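Local coordinates for protein lantibiotic dehydratase (Microbispora corallina, PDB 5EHK) that probably dehydrates serine and threonine residues of the NAI-107 precursor peptide, using glutamyl-tRNA to glutamylate them before glutamate is eliminated, at residues I134-R139 and D733-L738; L127-R131 and V747-E752; D207-L211 and T228-R233; V236-L241 and L271-M275; A955-A960 and I1021-W1027. All coordinates share one frame; numbering follows the deposited sequence.

Contact 1: residues I134-R139 and D733-L738; sequences IRMRTR and DQRLLL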
# COMPACT_ATOMS: atom_id res chain seq x y z
N ILE A 134 28.57 8.94 34.17
CA ILE A 134 28.91 9.13 32.78
C ILE A 134 28.12 10.28 32.17
O ILE A 134 28.69 11.10 31.44
CB ILE A 134 28.60 7.86 31.97
CG1 ILE A 134 29.50 6.73 32.46
CG2 ILE A 134 28.80 8.09 30.48
CD1 ILE A 134 29.39 5.48 31.66
N ARG A 135 26.83 10.35 32.49
CA ARG A 135 26.00 11.40 31.95
C ARG A 135 26.50 12.75 32.38
O ARG A 135 26.66 13.65 31.55
CB ARG A 135 24.55 11.29 32.39
CG ARG A 135 23.63 12.10 31.51
CD ARG A 135 22.36 12.54 32.21
NE ARG A 135 21.40 12.97 31.20
CZ ARG A 135 20.46 12.18 30.68
NH1 ARG A 135 20.31 10.94 31.13
NH2 ARG A 135 19.65 12.66 29.75
N MET A 136 26.75 12.88 33.68
CA MET A 136 27.11 14.16 34.29
C MET A 136 28.40 14.72 33.72
O MET A 136 28.66 15.93 33.75
CB MET A 136 27.25 14.02 35.80
CG MET A 136 27.30 15.34 36.51
SD MET A 136 27.06 15.21 38.29
CE MET A 136 26.36 16.83 38.62
N ARG A 137 29.20 13.82 33.16
CA ARG A 137 30.51 14.20 32.70
C ARG A 137 30.63 14.19 31.17
O ARG A 137 31.60 14.69 30.60
CB ARG A 137 31.57 13.37 33.45
CG ARG A 137 31.60 13.75 34.98
CD ARG A 137 32.30 12.75 35.91
NE ARG A 137 33.71 12.55 35.53
CZ ARG A 137 34.76 13.28 35.93
NH1 ARG A 137 34.61 14.31 36.76
NH2 ARG A 137 35.96 12.97 35.47
N THR A 138 29.61 13.66 30.49
CA THR A 138 29.67 13.54 29.03
C THR A 138 28.43 13.91 28.23
O THR A 138 28.57 14.24 27.06
CB THR A 138 30.11 12.14 28.57
OG1 THR A 138 29.26 11.15 29.18
CG2 THR A 138 31.57 11.88 28.95
N ARG A 139 27.24 13.82 28.82
CA ARG A 139 26.00 14.07 28.04
C ARG A 139 25.48 15.49 28.01
O ARG A 139 24.87 15.96 28.98
CB ARG A 139 24.83 13.17 28.49
CG ARG A 139 23.55 13.42 27.68
CD ARG A 139 23.23 12.31 26.74
NE ARG A 139 22.07 11.56 27.21
CZ ARG A 139 20.88 11.56 26.62
NH1 ARG A 139 20.68 12.26 25.52
NH2 ARG A 139 19.90 10.84 27.14
N ASP A 733 16.63 6.95 23.06
CA ASP A 733 16.65 7.49 24.43
C ASP A 733 18.03 7.84 25.01
O ASP A 733 18.11 8.66 25.93
CB ASP A 733 15.88 6.57 25.38
CG ASP A 733 14.37 6.83 25.34
OD1 ASP A 733 13.97 8.00 25.53
OD2 ASP A 733 13.60 5.87 25.10
N GLN A 734 19.11 7.24 24.49
CA GLN A 734 20.45 7.49 25.06
C GLN A 734 21.54 7.86 24.04
O GLN A 734 21.64 7.29 22.96
CB GLN A 734 20.94 6.34 25.94
CG GLN A 734 21.38 5.10 25.19
CD GLN A 734 20.21 4.26 24.73
OE1 GLN A 734 19.05 4.62 24.92
NE2 GLN A 734 20.51 3.10 24.15
N ARG A 735 22.33 8.85 24.43
CA ARG A 735 23.66 9.04 23.91
C ARG A 735 24.50 8.51 25.06
O ARG A 735 24.28 8.89 26.21
CB ARG A 735 23.92 10.53 23.70
CG ARG A 735 23.10 11.16 22.58
CD ARG A 735 23.23 12.68 22.62
NE ARG A 735 22.53 13.33 21.51
CZ ARG A 735 21.22 13.54 21.46
NH1 ARG A 735 20.43 13.15 22.45
NH2 ARG A 735 20.68 14.14 20.40
N LEU A 736 25.45 7.63 24.77
CA LEU A 736 26.24 7.04 25.84
C LEU A 736 27.73 6.93 25.51
O LEU A 736 28.15 6.06 24.74
CB LEU A 736 25.65 5.70 26.25
CG LEU A 736 25.81 5.35 27.73
CD1 LEU A 736 25.44 6.54 28.59
CD2 LEU A 736 24.96 4.13 28.10
N LEU A 737 28.52 7.84 26.08
CA LEU A 737 29.97 7.88 25.88
C LEU A 737 30.60 6.77 26.68
O LEU A 737 30.61 6.81 27.91
CB LEU A 737 30.54 9.21 26.36
CG LEU A 737 31.71 9.85 25.62
CD1 LEU A 737 32.55 8.81 24.92
CD2 LEU A 737 31.22 10.88 24.62
N LEU A 738 31.15 5.78 25.99
CA LEU A 738 31.72 4.63 26.68
C LEU A 738 33.18 4.46 26.30
O LEU A 738 33.55 4.56 25.13
CB LEU A 738 30.96 3.33 26.36
CG LEU A 738 29.47 3.18 26.69
CD1 LEU A 738 28.98 1.87 26.12
CD2 LEU A 738 29.19 3.29 28.20
O HOH W 1 26.92 9.66 27.43

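Contact 2: residues L127-R131 and V747-E752; sequences LALLR and VLLRDE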
# COMPACT_ATOMS: atom_id res chain seq x y z
N LEU A 127 25.03 0.05 38.38
CA LEU A 127 24.91 0.36 36.95
C LEU A 127 24.07 1.61 36.69
O LEU A 127 24.38 2.41 35.81
CB LEU A 127 24.37 -0.84 36.16
CG LEU A 127 25.29 -2.04 35.97
CD1 LEU A 127 24.64 -3.10 35.09
CD2 LEU A 127 26.63 -1.61 35.39
N ALA A 128 23.00 1.75 37.46
CA ALA A 128 22.18 2.95 37.40
C ALA A 128 23.02 4.18 37.74
O ALA A 128 22.98 5.19 37.05
CB ALA A 128 21.01 2.84 38.36
N LEU A 129 23.81 4.07 38.81
CA LEU A 129 24.64 5.19 39.23
C LEU A 129 25.70 5.51 38.19
O LEU A 129 25.98 6.68 37.92
CB LEU A 129 25.35 4.85 40.53
CG LEU A 129 26.23 6.02 40.97
CD1 LEU A 129 25.41 7.05 41.74
CD2 LEU A 129 27.43 5.53 41.76
N LEU A 130 26.23 4.46 37.57
CA LEU A 130 27.25 4.61 36.54
C LEU A 130 26.70 5.37 35.34
O LEU A 130 27.41 6.16 34.74
CB LEU A 130 27.77 3.24 36.10
CG LEU A 130 28.88 3.21 35.05
CD1 LEU A 130 30.09 3.99 35.53
CD2 LEU A 130 29.25 1.76 34.73
N ARG A 131 25.44 5.11 35.00
CA ARG A 131 24.78 5.81 33.91
C ARG A 131 24.72 7.29 34.22
O ARG A 131 24.94 8.13 33.35
CB ARG A 131 23.38 5.26 33.68
CG ARG A 131 23.37 3.85 33.16
CD ARG A 131 21.95 3.33 33.07
NE ARG A 131 21.97 1.89 32.83
CZ ARG A 131 22.15 1.35 31.63
NH1 ARG A 131 22.31 2.14 30.56
NH2 ARG A 131 22.16 0.03 31.49
N VAL A 747 30.71 -3.65 30.83
CA VAL A 747 29.54 -4.38 31.32
C VAL A 747 28.31 -3.52 31.16
O VAL A 747 27.21 -4.01 31.03
CB VAL A 747 29.67 -4.83 32.79
CG1 VAL A 747 31.08 -5.33 33.09
CG2 VAL A 747 29.28 -3.71 33.75
N LEU A 748 28.51 -2.21 31.17
CA LEU A 748 27.42 -1.28 30.97
C LEU A 748 26.88 -1.41 29.55
O LEU A 748 25.67 -1.31 29.32
CB LEU A 748 27.88 0.15 31.25
CG LEU A 748 26.75 1.18 31.28
CD1 LEU A 748 25.85 0.97 32.49
CD2 LEU A 748 27.33 2.58 31.28
N LEU A 749 27.79 -1.65 28.61
CA LEU A 749 27.43 -1.84 27.21
C LEU A 749 26.65 -3.14 27.05
O LEU A 749 25.79 -3.24 26.19
CB LEU A 749 28.67 -1.86 26.31
CG LEU A 749 28.43 -2.21 24.83
CD1 LEU A 749 27.81 -1.05 24.10
CD2 LEU A 749 29.70 -2.66 24.12
N ARG A 750 26.95 -4.12 27.89
CA ARG A 750 26.26 -5.40 27.77
C ARG A 750 24.82 -5.25 28.26
O ARG A 750 23.89 -5.71 27.60
CB ARG A 750 26.98 -6.49 28.55
CG ARG A 750 26.38 -7.89 28.38
CD ARG A 750 27.23 -8.89 29.16
NE ARG A 750 26.75 -10.27 29.09
CZ ARG A 750 27.42 -11.30 29.60
NH1 ARG A 750 28.57 -11.09 30.22
NH2 ARG A 750 26.93 -12.53 29.50
N ASP A 751 24.65 -4.61 29.41
CA ASP A 751 23.34 -4.40 29.99
C ASP A 751 22.50 -3.53 29.06
O ASP A 751 21.31 -3.79 28.85
CB ASP A 751 23.47 -3.71 31.34
CG ASP A 751 22.17 -3.72 32.13
OD1 ASP A 751 21.38 -4.68 31.99
OD2 ASP A 751 21.94 -2.76 32.90
N GLU A 752 23.13 -2.51 28.50
CA GLU A 752 22.44 -1.58 27.61
C GLU A 752 22.00 -2.27 26.32
O GLU A 752 20.98 -1.90 25.74
CB GLU A 752 23.31 -0.36 27.31
CG GLU A 752 22.60 0.73 26.53
CD GLU A 752 21.50 1.44 27.33
OE1 GLU A 752 21.68 1.67 28.55
OE2 GLU A 752 20.45 1.75 26.74

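Contact 3: residues D207-L211 and T228-R233; sequences DRIVL and TVSARR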
# COMPACT_ATOMS: atom_id res chain seq x y z
N ASP A 207 -27.70 17.50 19.69
CA ASP A 207 -28.05 18.23 20.91
C ASP A 207 -26.98 18.07 21.98
O ASP A 207 -27.21 18.40 23.14
CB ASP A 207 -29.34 17.67 21.47
CG ASP A 207 -29.20 16.22 21.87
OD1 ASP A 207 -28.66 15.44 21.03
OD2 ASP A 207 -29.56 15.87 23.01
N ARG A 208 -25.82 17.56 21.59
CA ARG A 208 -24.73 17.37 22.54
C ARG A 208 -23.55 18.27 22.20
O ARG A 208 -23.31 18.61 21.03
CB ARG A 208 -24.24 15.93 22.51
CG ARG A 208 -25.32 14.89 22.72
CD ARG A 208 -24.78 13.73 23.53
NE ARG A 208 -25.70 13.50 24.64
CZ ARG A 208 -25.34 13.28 25.89
NH1 ARG A 208 -24.06 13.22 26.22
NH2 ARG A 208 -26.28 13.10 26.81
N ILE A 209 -22.83 18.67 23.25
CA ILE A 209 -21.54 19.33 23.09
C ILE A 209 -20.42 18.28 23.32
O ILE A 209 -20.44 17.50 24.28
CB ILE A 209 -21.44 20.57 24.01
CG1 ILE A 209 -20.26 21.45 23.60
CG2 ILE A 209 -21.34 20.19 25.45
CD1 ILE A 209 -20.41 22.03 22.21
N VAL A 210 -19.47 18.21 22.39
CA VAL A 210 -18.43 17.20 22.46
C VAL A 210 -17.04 17.80 22.50
O VAL A 210 -16.73 18.70 21.72
CB VAL A 210 -18.54 16.18 21.30
CG1 VAL A 210 -17.36 15.23 21.29
CG2 VAL A 210 -19.84 15.38 21.42
N LEU A 211 -16.24 17.33 23.46
CA LEU A 211 -14.81 17.64 23.51
C LEU A 211 -14.00 16.37 23.21
O LEU A 211 -13.95 15.46 24.01
CB LEU A 211 -14.42 18.18 24.89
CG LEU A 211 -12.93 18.50 25.15
CD1 LEU A 211 -12.48 19.59 24.20
CD2 LEU A 211 -12.67 18.95 26.58
N THR A 228 -12.92 10.93 26.25
CA THR A 228 -13.85 11.81 25.53
C THR A 228 -14.95 12.32 26.46
O THR A 228 -15.39 11.61 27.37
CB THR A 228 -14.44 11.13 24.27
OG1 THR A 228 -15.60 11.85 23.85
CG2 THR A 228 -14.85 9.70 24.57
N VAL A 229 -15.38 13.56 26.25
CA VAL A 229 -16.44 14.15 27.06
C VAL A 229 -17.66 14.49 26.21
O VAL A 229 -17.55 15.24 25.24
CB VAL A 229 -15.94 15.41 27.78
CG1 VAL A 229 -17.12 16.30 28.19
CG2 VAL A 229 -15.11 15.01 28.99
N SER A 230 -18.82 13.94 26.58
CA SER A 230 -20.06 14.20 25.85
C SER A 230 -21.12 14.77 26.77
O SER A 230 -21.72 14.02 27.55
CB SER A 230 -20.60 12.91 25.24
OG SER A 230 -21.73 13.16 24.41
N ALA A 231 -21.35 16.07 26.70
CA ALA A 231 -22.36 16.72 27.54
C ALA A 231 -23.61 17.06 26.72
O ALA A 231 -23.49 17.36 25.54
CB ALA A 231 -21.78 17.97 28.16
N ARG A 232 -24.79 17.02 27.33
CA ARG A 232 -25.99 17.50 26.64
C ARG A 232 -25.96 19.03 26.53
O ARG A 232 -25.67 19.73 27.49
CB ARG A 232 -27.27 17.05 27.35
CG ARG A 232 -28.54 17.54 26.65
CD ARG A 232 -29.82 17.16 27.39
NE ARG A 232 -29.91 15.71 27.65
CZ ARG A 232 -30.48 14.82 26.84
NH1 ARG A 232 -31.04 15.20 25.69
NH2 ARG A 232 -30.51 13.53 27.18
N ARG A 233 -26.30 19.53 25.34
CA ARG A 233 -26.21 20.97 25.08
C ARG A 233 -27.56 21.67 25.29
O ARG A 233 -28.28 21.97 24.35
CB ARG A 233 -25.69 21.22 23.67
CG ARG A 233 -25.50 22.68 23.31
CD ARG A 233 -24.90 22.79 21.91
NE ARG A 233 -24.75 24.18 21.49
CZ ARG A 233 -25.62 24.78 20.68
NH1 ARG A 233 -26.67 24.10 20.26
NH2 ARG A 233 -25.45 26.04 20.33

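Contact 4: residues V236-L241 and L271-M275; sequences VVAEIL and LLADM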
# COMPACT_ATOMS: atom_id res chain seq x y z
N VAL A 236 -29.09 26.57 28.61
CA VAL A 236 -28.25 27.25 29.60
C VAL A 236 -26.77 27.02 29.27
O VAL A 236 -25.96 27.94 29.29
CB VAL A 236 -28.50 26.76 31.02
CG1 VAL A 236 -27.97 27.81 32.01
CG2 VAL A 236 -29.97 26.53 31.23
N VAL A 237 -26.46 25.74 29.03
CA VAL A 237 -25.15 25.30 28.57
C VAL A 237 -24.69 26.04 27.31
O VAL A 237 -23.54 26.50 27.25
CB VAL A 237 -25.14 23.75 28.35
CG1 VAL A 237 -23.98 23.32 27.45
CG2 VAL A 237 -25.12 23.01 29.68
N ALA A 238 -25.57 26.19 26.32
CA ALA A 238 -25.20 26.86 25.07
C ALA A 238 -24.95 28.36 25.24
O ALA A 238 -24.02 28.91 24.63
CB ALA A 238 -26.24 26.62 24.01
N GLU A 239 -25.76 29.00 26.10
CA GLU A 239 -25.62 30.42 26.41
C GLU A 239 -24.30 30.70 27.12
O GLU A 239 -23.65 31.74 26.89
CB GLU A 239 -26.78 30.90 27.29
CG GLU A 239 -26.79 32.40 27.53
CD GLU A 239 -27.35 33.18 26.35
OE1 GLU A 239 -27.99 32.55 25.48
OE2 GLU A 239 -27.13 34.40 26.28
N ILE A 240 -23.91 29.78 27.99
CA ILE A 240 -22.68 29.92 28.75
C ILE A 240 -21.52 29.90 27.77
O ILE A 240 -20.69 30.82 27.73
CB ILE A 240 -22.54 28.78 29.78
CG1 ILE A 240 -23.49 29.02 30.96
CG2 ILE A 240 -21.11 28.68 30.26
CD1 ILE A 240 -23.51 27.93 31.99
N LEU A 241 -21.50 28.86 26.94
CA LEU A 241 -20.43 28.68 25.97
C LEU A 241 -20.30 29.85 25.00
O LEU A 241 -19.19 30.26 24.67
CB LEU A 241 -20.59 27.36 25.22
CG LEU A 241 -20.39 26.11 26.08
CD1 LEU A 241 -20.55 24.83 25.25
CD2 LEU A 241 -19.06 26.15 26.81
N LEU A 271 -22.85 25.41 37.79
CA LEU A 271 -22.84 24.93 36.42
C LEU A 271 -21.51 25.28 35.76
O LEU A 271 -20.86 24.43 35.16
CB LEU A 271 -24.01 25.51 35.63
CG LEU A 271 -24.27 24.80 34.31
CD1 LEU A 271 -24.04 23.30 34.47
CD2 LEU A 271 -25.68 25.08 33.82
N LEU A 272 -21.09 26.54 35.89
CA LEU A 272 -19.77 26.96 35.43
C LEU A 272 -18.67 26.07 36.02
O LEU A 272 -17.66 25.79 35.34
CB LEU A 272 -19.50 28.42 35.80
CG LEU A 272 -20.39 29.50 35.20
CD1 LEU A 272 -19.78 30.87 35.45
CD2 LEU A 272 -20.60 29.31 33.72
N ALA A 273 -18.87 25.61 37.25
CA ALA A 273 -17.91 24.78 37.97
C ALA A 273 -17.85 23.36 37.43
O ALA A 273 -16.77 22.79 37.30
CB ALA A 273 -18.24 24.77 39.44
N ASP A 274 -19.01 22.76 37.19
CA ASP A 274 -19.09 21.45 36.54
C ASP A 274 -18.46 21.49 35.14
O ASP A 274 -17.80 20.54 34.71
CB ASP A 274 -20.54 21.04 36.38
CG ASP A 274 -21.14 20.54 37.65
OD1 ASP A 274 -20.35 20.13 38.53
OD2 ASP A 274 -22.38 20.59 37.77
N MET A 275 -18.68 22.60 34.44
CA MET A 275 -18.16 22.76 33.09
C MET A 275 -16.65 22.91 33.09
O MET A 275 -15.96 22.30 32.27
CB MET A 275 -18.80 23.97 32.40
CG MET A 275 -20.25 23.76 31.99
SD MET A 275 -20.90 25.24 31.20
CE MET A 275 -21.76 24.50 29.83

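Contact 5: residues A955-A960 and I1021-W1027; sequences AISAAA and IDPTGGW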
# COMPACT_ATOMS: atom_id res chain seq x y z
N ALA A 955 -14.56 12.19 -30.16
CA ALA A 955 -13.93 13.39 -30.70
C ALA A 955 -15.00 14.23 -31.42
O ALA A 955 -15.12 15.44 -31.19
CB ALA A 955 -12.84 13.01 -31.68
N ILE A 956 -15.79 13.57 -32.25
CA ILE A 956 -16.90 14.22 -32.91
C ILE A 956 -17.82 14.85 -31.89
O ILE A 956 -18.22 16.00 -32.04
CB ILE A 956 -17.68 13.22 -33.77
CG1 ILE A 956 -16.79 12.67 -34.88
CG2 ILE A 956 -18.93 13.85 -34.35
CD1 ILE A 956 -17.44 11.53 -35.64
N SER A 957 -18.10 14.13 -30.81
CA SER A 957 -19.00 14.64 -29.78
C SER A 957 -18.39 15.83 -29.03
O SER A 957 -19.09 16.81 -28.76
CB SER A 957 -19.42 13.53 -28.81
OG SER A 957 -20.56 13.89 -28.07
N ALA A 958 -17.10 15.79 -28.73
CA ALA A 958 -16.47 16.95 -28.09
C ALA A 958 -16.57 18.20 -28.94
O ALA A 958 -17.01 19.26 -28.47
CB ALA A 958 -15.05 16.67 -27.77
N ALA A 959 -16.17 18.07 -30.21
CA ALA A 959 -16.10 19.22 -31.10
C ALA A 959 -17.48 19.79 -31.35
O ALA A 959 -17.66 21.01 -31.44
CB ALA A 959 -15.46 18.83 -32.40
N ALA A 960 -18.46 18.89 -31.43
CA ALA A 960 -19.85 19.30 -31.64
C ALA A 960 -20.39 20.08 -30.44
O ALA A 960 -21.18 21.02 -30.62
CB ALA A 960 -20.71 18.09 -31.93
N ILE A 1021 -13.04 15.80 -38.36
CA ILE A 1021 -13.57 16.63 -37.30
C ILE A 1021 -13.56 18.10 -37.71
O ILE A 1021 -12.63 18.82 -37.37
CB ILE A 1021 -12.77 16.43 -35.99
CG1 ILE A 1021 -12.70 14.94 -35.65
CG2 ILE A 1021 -13.40 17.19 -34.83
CD1 ILE A 1021 -11.59 14.61 -34.70
N ASP A 1022 -14.61 18.52 -38.41
CA ASP A 1022 -14.69 19.86 -39.00
C ASP A 1022 -16.06 20.52 -38.78
O ASP A 1022 -16.86 20.67 -39.72
CB ASP A 1022 -14.36 19.79 -40.50
CG ASP A 1022 -14.31 21.16 -41.18
OD1 ASP A 1022 -14.25 22.21 -40.48
OD2 ASP A 1022 -14.34 21.18 -42.44
N PRO A 1023 -16.33 20.92 -37.54
CA PRO A 1023 -17.62 21.52 -37.23
C PRO A 1023 -17.75 22.87 -37.91
O PRO A 1023 -18.79 23.15 -38.49
CB PRO A 1023 -17.58 21.70 -35.70
CG PRO A 1023 -16.36 20.93 -35.24
CD PRO A 1023 -15.42 20.93 -36.39
N THR A 1024 -16.69 23.68 -37.86
CA THR A 1024 -16.75 25.03 -38.44
C THR A 1024 -17.03 24.98 -39.94
O THR A 1024 -17.74 25.83 -40.47
CB THR A 1024 -15.45 25.82 -38.18
OG1 THR A 1024 -15.05 25.64 -36.82
CG2 THR A 1024 -15.67 27.30 -38.45
N GLY A 1025 -16.51 23.95 -40.61
CA GLY A 1025 -16.75 23.77 -42.03
C GLY A 1025 -18.08 23.12 -42.39
O GLY A 1025 -18.32 22.84 -43.56
N GLY A 1026 -18.93 22.86 -41.39
CA GLY A 1026 -20.24 22.27 -41.62
C GLY A 1026 -20.26 20.74 -41.63
O GLY A 1026 -21.28 20.13 -41.98
N TRP A 1027 -19.14 20.13 -41.22
CA TRP A 1027 -19.00 18.67 -41.11
C TRP A 1027 -19.14 17.95 -42.45
O TRP A 1027 -19.92 16.99 -42.56
CB TRP A 1027 -20.04 18.07 -40.14
CG TRP A 1027 -19.87 18.39 -38.66
CD1 TRP A 1027 -20.63 19.26 -37.91
CD2 TRP A 1027 -18.91 17.82 -37.76
NE1 TRP A 1027 -20.18 19.27 -36.61
CE2 TRP A 1027 -19.13 18.39 -36.49
CE3 TRP A 1027 -17.88 16.89 -37.91
CZ2 TRP A 1027 -18.36 18.06 -35.38
CZ3 TRP A 1027 -17.11 16.56 -36.81
CH2 TRP A 1027 -17.35 17.15 -35.56

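Contact 1: residues I134-R139 and D733-L738
T138 and I134 touch the strand from helix 119-138. CB of T138 rests 3.7 Å from CB of L737, and the T138 methyl lies beside L737 CG. With chi1 at -65°, I134 sets CG2 opposite its own amide nitrogen and lays that methyl 3.4 Å from L737 O. Its longer branch reaches CD1 to L738 CD2 at 4.1 Å, so one branched aliphatic chain serves two neighbouring strand residues. Beyond them R139, kinked at chi2 and chi3, spreads one guanidinium face over R735 N, 3.7 Å from the plane. Its NH1, weakly hydrogen-bonded to T141 OG1, lies 3.2 Å from R735 NH1, at the edge of that guanidinium.

The underlying geometry is a helix crossing a strand at 91°, where strand 735-739 is the second arm of an antiparallel hairpin with strand 726-730. A water bridges the two segments, accepting from L737 N at 2.8 Å and donating to R735 O and T138 OG1. Threonine suits this place, its hydroxyl taking the water's hydrogen while its methyl packs on L737. Farther out, R735 NH2 is hydrogen-bonded to P526 O, and helix 743-755 packs on I134 through H745 and L748.

Contact 2: residues L127-R131 and V747-E752
L748 fills the tight part of the contact, meeting L127, L130 and R131, which share one side of their helix at i, i+3 and i+4. Its CG stands opposite the backbone N (chi1 -171°), which sends the two methyls to different neighbours: CD2 lies 4.0 Å from L130 CD2, and CD1 sits 3.8 Å from R131 CZ, over the centre of one guanidinium face. Leucine suits the place because its forked end can serve an aliphatic chain and the flat face of an arginine at once. CD1 is also 4.0 Å from CD2 of L127, the two leucines sliding past each other in opposite directions.

Helices 119-138 and 743-755 cross here nearly at right angles, their local axes 11.0 Å apart, and strand 735-739 lies beside both: L736 packs on R131 and E752, L738 on L748.

Toward the partly exposed side the contact turns from apolar packing to a mixed polar edge. L127 CD2 still touches V747 CG2 at 3.8 Å, but the other methyl, CD1, lies against D751 OD2. That carboxylate oxygen also receives R131 NH2 in a salt-bridging hydrogen bond of 3.1 Å, bent to 142° at the hydrogen. D751 OD2 lies in the guanidinium plane, yet the donor stands well above the carboxylate plane. On the buried side E752 makes a second salt bridge to NH1 of R131, although OE1 is modelled too close to it for the separation to be trusted. E752 OE2 is held independently, by a salt bridge to R755 and a hydrogen bond to T756.

Contact 3: residues D207-L211 and T228-R233
I209 and A231 face each other across an antiparallel strand pair, the middle and one outer strand of the three-stranded sheet 203-205, 208-212 and 228-232. Followed by three helices, this sheet is consistent with the winged helix-turn-helix recognition element of lantibiotic dehydratases, in which such an outer strand probably meets the leader peptide, as in NisB. On one face I209 CG2 lies 3.5 Å from A231 CB; alanine, with a single methyl, lets the branched chain come this near. L211 stands beside V229, and L241 of helix 235-243 packs on I209 from the same face.

V210 and S230 project from the other face, where R208 bends at chi2 and chi3 and folds back over the neighbouring strand. It lays one guanidinium face over A231 C and R232 N, and its NH1 gives S230 OG a nearly straight, in-plane hydrogen bond of 3.0 Å (163°). S230 OG is also hydrogen-bonded to D833 of the second subunit, so this small polar residue links arginine and subunit interface.

R232 runs out past the start of strand 208-212, its guanidinium turned 77° against that of R208, whose NH2 lies over one of its faces. There it finds the acid just before the strand: D207 OD2 salt-bridges R232 NH1 at 3.1 Å. Backbone bonds hold the strands in step, I209 with A231 and L211 with V229 each pairing both ways; L211 N donates to V229 O at 3.0 Å, in the carbonyl plane.

Contact 4: residues V236-L241 and L271-M275
M275, I240 and V237 form the middle of a wholly apolar helix-to-helix contact, where helix 235-243 crosses helix 267-278 at 75° with local axes 11.4 Å apart. M275 does most of the reaching. Its chain runs straight through chi2 and then turns at chi3 (136°), so that sulfur and methyl serve different partners. SD meets I240 CG2 tip to tip at 3.6 Å, whereas CE tucks against V237, 3.5 Å from CG1 and only a little farther from CG2. An unbranched, flexible thioether fits well across such a span between two widely spaced axes.

These are the first and third helices after strand 228-232, in keeping with a winged helix-turn-helix unit like the leader-binding element of related dehydratases. The second, helix 250-260, packs on both helices, through V257 against V236 and I240 and through L253 and A254 against L272.

I240 also meets the other two contacting residues of its partner helix. Its CG2 lies 3.6 Å from CD2 of L272, and its CD1 lies 4.0 Å from CG of L271, so both arms of this beta-branched residue are used. At the N-terminal end of segment 236-241, V236 CG1 touches L271 CD2 at 4.0 Å. L281, in the strand after helix 267-278, packs on L272 and M275.

Contact 5: residues A955-A960 and I1021-W1027
I1021 takes chi1 at -52° and chi2 near 160°, which carries CG2 to A959 CB (3.6 Å) and stretches CD1 along the helix to A955 CB, also 3.6 Å. W1027, with chi1 at -69°, swings its six-membered ring to the same helix. The fold element is a loop joining helices 1014-1020 and 1028-1032, made of an Asx motif at D1022 and a type I beta turn from P1023 to G1026, pressed on helix 950-965 in the C-terminal region.

Alanines suit the helix side because a single methyl lets the loop come close: A959 CB touches I1021, P1023 and, at 4.0 Å, CH2 of W1027. That ring atom also lies 3.9 Å from I956 CG2, the two side chains crossing at a slant, while A960 N lies near the ring plane at its edge. P1023 CA stands 3.4 Å above one face of the indole, toward its rim, which probably helps to hold the ring's tilt. G1026 adopts a positive phi, where a side chain would crowd the preceding carbonyl. Helix 1090-1109 covers I1021 and P1023 through A1103 and V1104. Within the loop, D1022 OD1 accepts from G1025 N at 2.9 Å, the donor standing above the carboxylate plane.

Contacts 1 and 2 are neighbours, their centres 11 Å apart: both use helix 119-138, and strand 735-739 leads into helix 743-755. I134 CD1 lies 3.6 Å from L748 CD2, so the apolar packing of the two is continuous at this point. Contacts 3 and 4 likewise adjoin, centres 12 Å apart, with strand 228-232 passing into helix 235-243 and I209 CG1 3.8 Å from L241 CD1; together they probably belong to the leader-binding unit. Contact 3 lies about 48 Å and contact 4 about 51 Å from contact 1, between centres. Contact 5, in the C-terminal region probably responsible for glutamate elimination, is about 78 Å from contact 1 and 60 Å from contact 3 between centres.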